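Local coordinates for CRISPR-associated protein CasA/Cse1 (Thermus thermophilus, PDB 4AN8) that serves as a subunit of the Cascade ribonucleoprotein complex, which targets invading nucleic acids in type I-E CRISPR adaptive immunity, at residues Pro364-Leu378 with Phe441-Leu454. Numbering follows the deposited sequence.
Sequences PLPSGLLTPKAEENL and FPRFFARVEEEASL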
loop_
_atom_site.group_PDB
_atom_site.type_symbol
_atom_site.label_atom_id
_atom_site.label_comp_id
_atom_site.label_asym_id
_atom_site.label_seq_id
_atom_site.Cartn_x
_atom_site.Cartn_y
_atom_site.Cartn_z
ATOM N N PRO A 364 2.975 -12.702 7.267
ATOM C CA PRO A 364 2.942 -13.978 6.553
ATOM C C PRO A 364 1.704 -14.013 5.675
ATOM O O PRO A 364 0.777 -13.219 5.879
ATOM C CB PRO A 364 2.862 -15.028 7.675
ATOM C CG PRO A 364 2.566 -14.281 8.920
ATOM C CD PRO A 364 3.014 -12.861 8.728
ATOM N N LEU A 365 1.707 -14.889 4.680
ATOM C CA LEU A 365 0.534 -15.125 3.857
ATOM C C LEU A 365 0.185 -16.602 3.989
ATOM O O LEU A 365 0.673 -17.441 3.232
ATOM C CB LEU A 365 0.812 -14.765 2.400
ATOM C CG LEU A 365 -0.423 -14.362 1.616
ATOM C CD1 LEU A 365 -0.047 -13.613 0.357
ATOM C CD2 LEU A 365 -1.255 -15.597 1.285
ATOM N N PRO A 366 -0.648 -16.925 4.976
ATOM C CA PRO A 366 -0.964 -18.306 5.385
ATOM C C PRO A 366 -1.628 -19.077 4.248
ATOM O O PRO A 366 -2.472 -18.513 3.573
ATOM C CB PRO A 366 -1.951 -18.110 6.538
ATOM C CG PRO A 366 -1.755 -16.648 6.980
ATOM C CD PRO A 366 -1.414 -15.916 5.726
ATOM N N SER A 367 -1.279 -20.342 4.059
ATOM C CA SER A 367 -1.752 -21.094 2.898
ATOM C C SER A 367 -3.279 -21.211 2.784
ATOM O O SER A 367 -3.829 -21.140 1.685
ATOM C CB SER A 367 -1.105 -22.480 2.858
ATOM O OG SER A 367 -1.234 -23.138 4.105
ATOM N N GLY A 368 -3.961 -21.391 3.909
ATOM C CA GLY A 368 -5.399 -21.606 3.871
ATOM C C GLY A 368 -6.198 -20.413 4.359
ATOM O O GLY A 368 -7.303 -20.566 4.880
ATOM N N LEU A 369 -5.648 -19.218 4.161
ATOM C CA LEU A 369 -6.207 -18.013 4.755
ATOM C C LEU A 369 -7.680 -17.844 4.387
ATOM O O LEU A 369 -8.505 -17.533 5.248
ATOM C CB LEU A 369 -5.381 -16.772 4.371
ATOM C CG LEU A 369 -5.996 -15.438 4.806
ATOM C CD1 LEU A 369 -6.009 -15.367 6.324
ATOM C CD2 LEU A 369 -5.279 -14.235 4.204
ATOM N N LEU A 370 -8.028 -18.084 3.128
ATOM C CA LEU A 370 -9.397 -17.810 2.685
ATOM C C LEU A 370 -10.354 -19.007 2.726
ATOM O O LEU A 370 -11.294 -19.085 1.941
ATOM C CB LEU A 370 -9.408 -17.145 1.302
ATOM C CG LEU A 370 -8.827 -15.724 1.209
ATOM C CD1 LEU A 370 -9.028 -15.131 -0.173
ATOM C CD2 LEU A 370 -9.433 -14.801 2.249
ATOM N N THR A 371 -10.121 -19.935 3.649
ATOM C CA THR A 371 -11.071 -21.022 3.914
ATOM C C THR A 371 -11.977 -20.622 5.085
ATOM O O THR A 371 -11.606 -19.762 5.882
ATOM C CB THR A 371 -10.331 -22.329 4.268
ATOM O OG1 THR A 371 -9.564 -22.132 5.459
ATOM C CG2 THR A 371 -9.378 -22.734 3.137
ATOM N N PRO A 372 -13.172 -21.238 5.193
ATOM C CA PRO A 372 -14.135 -20.924 6.265
ATOM C C PRO A 372 -13.571 -21.100 7.674
ATOM O O PRO A 372 -13.874 -20.315 8.564
ATOM C CB PRO A 372 -15.266 -21.935 6.028
ATOM C CG PRO A 372 -15.212 -22.213 4.565
ATOM C CD PRO A 372 -13.740 -22.182 4.208
ATOM N N LYS A 373 -12.760 -22.129 7.874
ATOM C CA LYS A 373 -12.193 -22.382 9.188
ATOM C C LYS A 373 -11.195 -21.284 9.555
ATOM O O LYS A 373 -11.330 -20.646 10.599
ATOM C CB LYS A 373 -11.546 -23.776 9.248
ATOM C CG LYS A 373 -10.632 -24.027 10.447
ATOM C CD LYS A 373 -11.231 -23.549 11.774
ATOM C CE LYS A 373 -12.453 -24.345 12.186
ATOM N NZ LYS A 373 -12.927 -23.949 13.546
ATOM N N ALA A 374 -10.205 -21.061 8.691
ATOM C CA ALA A 374 -9.259 -19.974 8.910
ATOM C C ALA A 374 -9.990 -18.641 9.091
ATOM O O ALA A 374 -9.669 -17.879 9.994
ATOM C CB ALA A 374 -8.250 -19.897 7.771
ATOM N N GLU A 375 -10.979 -18.357 8.252
ATOM C CA GLU A 375 -11.687 -17.084 8.372
ATOM C C GLU A 375 -12.377 -17.015 9.728
ATOM O O GLU A 375 -12.398 -15.970 10.374
ATOM C CB GLU A 375 -12.667 -16.863 7.217
ATOM C CG GLU A 375 -11.950 -16.623 5.882
ATOM C CD GLU A 375 -12.871 -16.267 4.725
ATOM O OE1 GLU A 375 -14.043 -15.895 4.951
ATOM O OE2 GLU A 375 -12.411 -16.351 3.573
ATOM N N GLU A 376 -12.918 -18.152 10.158
ATOM C CA GLU A 376 -13.601 -18.259 11.438
ATOM C C GLU A 376 -12.622 -17.983 12.567
ATOM O O GLU A 376 -12.909 -17.192 13.467
ATOM C CB GLU A 376 -14.213 -19.655 11.589
ATOM C CG GLU A 376 -14.454 -20.108 13.021
ATOM C CD GLU A 376 -14.799 -21.590 13.113
ATOM O OE1 GLU A 376 -15.543 -22.092 12.242
ATOM O OE2 GLU A 376 -14.317 -22.256 14.056
ATOM N N ASN A 377 -11.463 -18.627 12.509
ATOM C CA ASN A 377 -10.421 -18.395 13.506
ATOM C C ASN A 377 -9.982 -16.932 13.573
ATOM O O ASN A 377 -9.794 -16.382 14.662
ATOM C CB ASN A 377 -9.214 -19.297 13.265
ATOM C CG ASN A 377 -9.498 -20.728 13.605
ATOM O OD1 ASN A 377 -10.371 -21.013 14.424
ATOM N ND2 ASN A 377 -8.781 -21.651 12.969
ATOM N N LEU A 378 -9.821 -16.312 12.409
ATOM C CA LEU A 378 -9.381 -14.924 12.344
ATOM C C LEU A 378 -10.435 -14.022 12.972
ATOM O O LEU A 378 -10.113 -13.130 13.749
ATOM C CB LEU A 378 -9.110 -14.513 10.894
ATOM C CG LEU A 378 -8.513 -13.125 10.654
ATOM C CD1 LEU A 378 -7.218 -12.919 11.471
ATOM C CD2 LEU A 378 -8.246 -12.922 9.159
ATOM N N PHE A 441 0.991 -10.993 16.556
ATOM C CA PHE A 441 0.078 -11.299 15.456
ATOM C C PHE A 441 0.626 -12.191 14.334
ATOM O O PHE A 441 -0.064 -13.120 13.915
ATOM C CB PHE A 441 -0.589 -10.057 14.854
ATOM C CG PHE A 441 -1.635 -10.402 13.829
ATOM C CD1 PHE A 441 -2.847 -10.936 14.221
ATOM C CD2 PHE A 441 -1.376 -10.254 12.471
ATOM C CE1 PHE A 441 -3.804 -11.285 13.283
ATOM C CE2 PHE A 441 -2.331 -10.598 11.528
ATOM C CZ PHE A 441 -3.548 -11.107 11.937
ATOM N N PRO A 442 1.843 -11.906 13.833
ATOM C CA PRO A 442 2.417 -12.722 12.746
ATOM C C PRO A 442 2.490 -14.206 13.067
ATOM O O PRO A 442 2.262 -15.016 12.166
ATOM C CB PRO A 442 3.832 -12.170 12.586
ATOM C CG PRO A 442 3.717 -10.736 13.043
ATOM C CD PRO A 442 2.636 -10.692 14.101
ATOM N N ARG A 443 2.819 -14.552 14.311
ATOM C CA ARG A 443 2.944 -15.955 14.728
ATOM C C ARG A 443 1.586 -16.621 14.669
ATOM O O ARG A 443 1.432 -17.687 14.093
ATOM C CB ARG A 443 3.495 -16.061 16.150
ATOM C CG ARG A 443 4.672 -15.158 16.456
ATOM C CD ARG A 443 5.306 -15.554 17.787
ATOM N NE ARG A 443 4.295 -15.958 18.767
ATOM C CZ ARG A 443 3.957 -15.247 19.839
ATOM N NH1 ARG A 443 4.561 -14.089 20.086
ATOM N NH2 ARG A 443 3.022 -15.697 20.671
ATOM N N PHE A 444 0.590 -15.977 15.261
ATOM C CA PHE A 444 -0.775 -16.473 15.151
ATOM C C PHE A 444 -1.213 -16.542 13.678
ATOM O O PHE A 444 -1.723 -17.566 13.221
ATOM C CB PHE A 444 -1.735 -15.577 15.927
ATOM C CG PHE A 444 -3.170 -15.783 15.548
ATOM C CD1 PHE A 444 -3.908 -16.826 16.110
ATOM C CD2 PHE A 444 -3.773 -14.969 14.605
ATOM C CE1 PHE A 444 -5.228 -17.034 15.744
ATOM C CE2 PHE A 444 -5.079 -15.166 14.234
ATOM C CZ PHE A 444 -5.813 -16.205 14.789
ATOM N N PHE A 445 -0.995 -15.451 12.939
ATOM C CA PHE A 445 -1.497 -15.334 11.570
ATOM C C PHE A 445 -0.986 -16.460 10.687
ATOM O O PHE A 445 -1.748 -17.052 9.914
ATOM C CB PHE A 445 -1.130 -13.979 10.945
ATOM C CG PHE A 445 -1.983 -13.603 9.751
ATOM C CD1 PHE A 445 -3.370 -13.693 9.814
ATOM C CD2 PHE A 445 -1.401 -13.151 8.571
ATOM C CE1 PHE A 445 -4.154 -13.332 8.731
ATOM C CE2 PHE A 445 -2.184 -12.789 7.489
ATOM C CZ PHE A 445 -3.567 -12.885 7.570
ATOM N N ALA A 446 0.298 -16.768 10.810
ATOM C CA ALA A 446 0.855 -17.872 10.045
ATOM C C ALA A 446 0.141 -19.211 10.328
ATOM O O ALA A 446 0.187 -20.124 9.503
ATOM C CB ALA A 446 2.355 -17.987 10.298
ATOM N N ARG A 447 -0.527 -19.332 11.476
ATOM C CA ARG A 447 -1.176 -20.602 11.820
ATOM C C ARG A 447 -2.704 -20.508 11.850
ATOM O O ARG A 447 -3.378 -21.314 12.487
ATOM C CB ARG A 447 -0.642 -21.139 13.150
ATOM C CG ARG A 447 0.867 -21.301 13.185
ATOM C CD ARG A 447 1.340 -21.918 14.493
ATOM N NE ARG A 447 2.689 -21.480 14.847
ATOM C CZ ARG A 447 3.333 -21.842 15.955
ATOM N NH1 ARG A 447 2.748 -22.659 16.828
ATOM N NH2 ARG A 447 4.562 -21.386 16.194
ATOM N N VAL A 448 -3.254 -19.535 11.137
ATOM C CA VAL A 448 -4.676 -19.249 11.243
ATOM C C VAL A 448 -5.568 -20.436 10.848
ATOM O O VAL A 448 -6.723 -20.510 11.255
ATOM C CB VAL A 448 -5.065 -17.946 10.457
ATOM C CG1 VAL A 448 -5.188 -18.221 8.962
ATOM C CG2 VAL A 448 -6.350 -17.338 11.026
ATOM N N GLU A 449 -5.033 -21.359 10.055
ATOM C CA GLU A 449 -5.812 -22.510 9.599
ATOM C C GLU A 449 -6.066 -23.517 10.730
ATOM O O GLU A 449 -7.173 -24.021 10.885
ATOM C CB GLU A 449 -5.115 -23.212 8.428
ATOM C CG GLU A 449 -4.874 -22.329 7.217
ATOM C CD GLU A 449 -3.458 -21.730 7.164
ATOM O OE1 GLU A 449 -2.823 -21.571 8.243
ATOM O OE2 GLU A 449 -2.989 -21.428 6.030
ATOM N N GLU A 450 -5.024 -23.805 11.505
ATOM C CA GLU A 450 -5.086 -24.747 12.617
ATOM C C GLU A 450 -6.030 -24.310 13.725
ATOM O O GLU A 450 -6.034 -23.143 14.115
ATOM C CB GLU A 450 -3.686 -24.924 13.206
ATOM C CG GLU A 450 -2.669 -25.360 12.184
ATOM C CD GLU A 450 -1.250 -25.016 12.579
ATOM O OE1 GLU A 450 -0.897 -25.178 13.768
ATOM O OE2 GLU A 450 -0.489 -24.577 11.689
ATOM N N GLU A 451 -6.814 -25.258 14.240
ATOM C CA GLU A 451 -7.695 -25.025 15.388
ATOM C C GLU A 451 -6.903 -24.598 16.622
ATOM O O GLU A 451 -7.323 -23.718 17.372
ATOM C CB GLU A 451 -8.481 -26.291 15.719
ATOM C CG GLU A 451 -9.279 -26.865 14.565
ATOM C CD GLU A 451 -9.924 -28.187 14.927
ATOM O OE1 GLU A 451 -9.407 -28.869 15.838
ATOM O OE2 GLU A 451 -10.951 -28.542 14.309
ATOM N N ALA A 452 -5.753 -25.235 16.820
ATOM C CA ALA A 452 -4.870 -24.949 17.944
ATOM C C ALA A 452 -4.545 -23.458 18.103
ATOM O O ALA A 452 -4.152 -23.009 19.181
ATOM C CB ALA A 452 -3.569 -25.744 17.787
ATOM N N SER A 453 -4.692 -22.701 17.023
ATOM C CA SER A 453 -4.125 -21.351 16.957
ATOM C C SER A 453 -4.811 -20.338 17.879
ATOM O O SER A 453 -4.164 -19.427 18.372
ATOM C CB SER A 453 -4.123 -20.835 15.512
ATOM O OG SER A 453 -5.448 -20.649 15.047
ATOM N N LEU A 454 -6.112 -20.492 18.107
ATOM C CA LEU A 454 -6.822 -19.599 19.023
ATOM C C LEU A 454 -6.182 -19.629 20.394
ATOM O O LEU A 454 -6.066 -18.595 21.064
ATOM C CB LEU A 454 -8.288 -19.993 19.168
ATOM C CG LEU A 454 -9.304 -19.384 18.209
ATOM C CD1 LEU A 454 -8.895 -17.970 17.769
ATOM C CD2 LEU A 454 -9.510 -20.313 17.020
#
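The CA atoms come nearest at Ala374 and Glu449, 4.3 Å apart. Helices 372-378 and 441-446 run roughly antiparallel at 154°, their axes 11.7 Å apart. The loop after helix 441-446 carries Val448 and Glu449, which meet Ala374 and Asn377. Val448 O accepts a CA-H...O contact from Ala374 CA. Asn377 ND2 donates to Val448 O at 2.9 Å. That bond is nearly straight (168°). Val448 O lies in the Asn377 amide plane, while the donor is tilted from the carbonyl plane. Val448 sets CG1 against Ala374 CB at 3.7 Å and CG2 against Leu378 CB. Pro366 lays CG over one face of the Phe445 ring, a CH-pi contact 3.9 Å from the centroid. With CG anti to the backbone N (chi1 -161°), this ring is carried in among Pro366, Leu369 and Leu378. The Glu449 side chain bends at chi2 toward the turn Pro366-Leu369. Its OE2 accepts from Ser367 OG, which comes from above the carboxylate plane. The contact joins the chain between strand 354-364 and helix 372-403, with that helix's first turns, to the connection between helices 429-446 and 453-476. Leu365 packs on helix 320-333, and Phe444 meets Trp457 of helix 453-476.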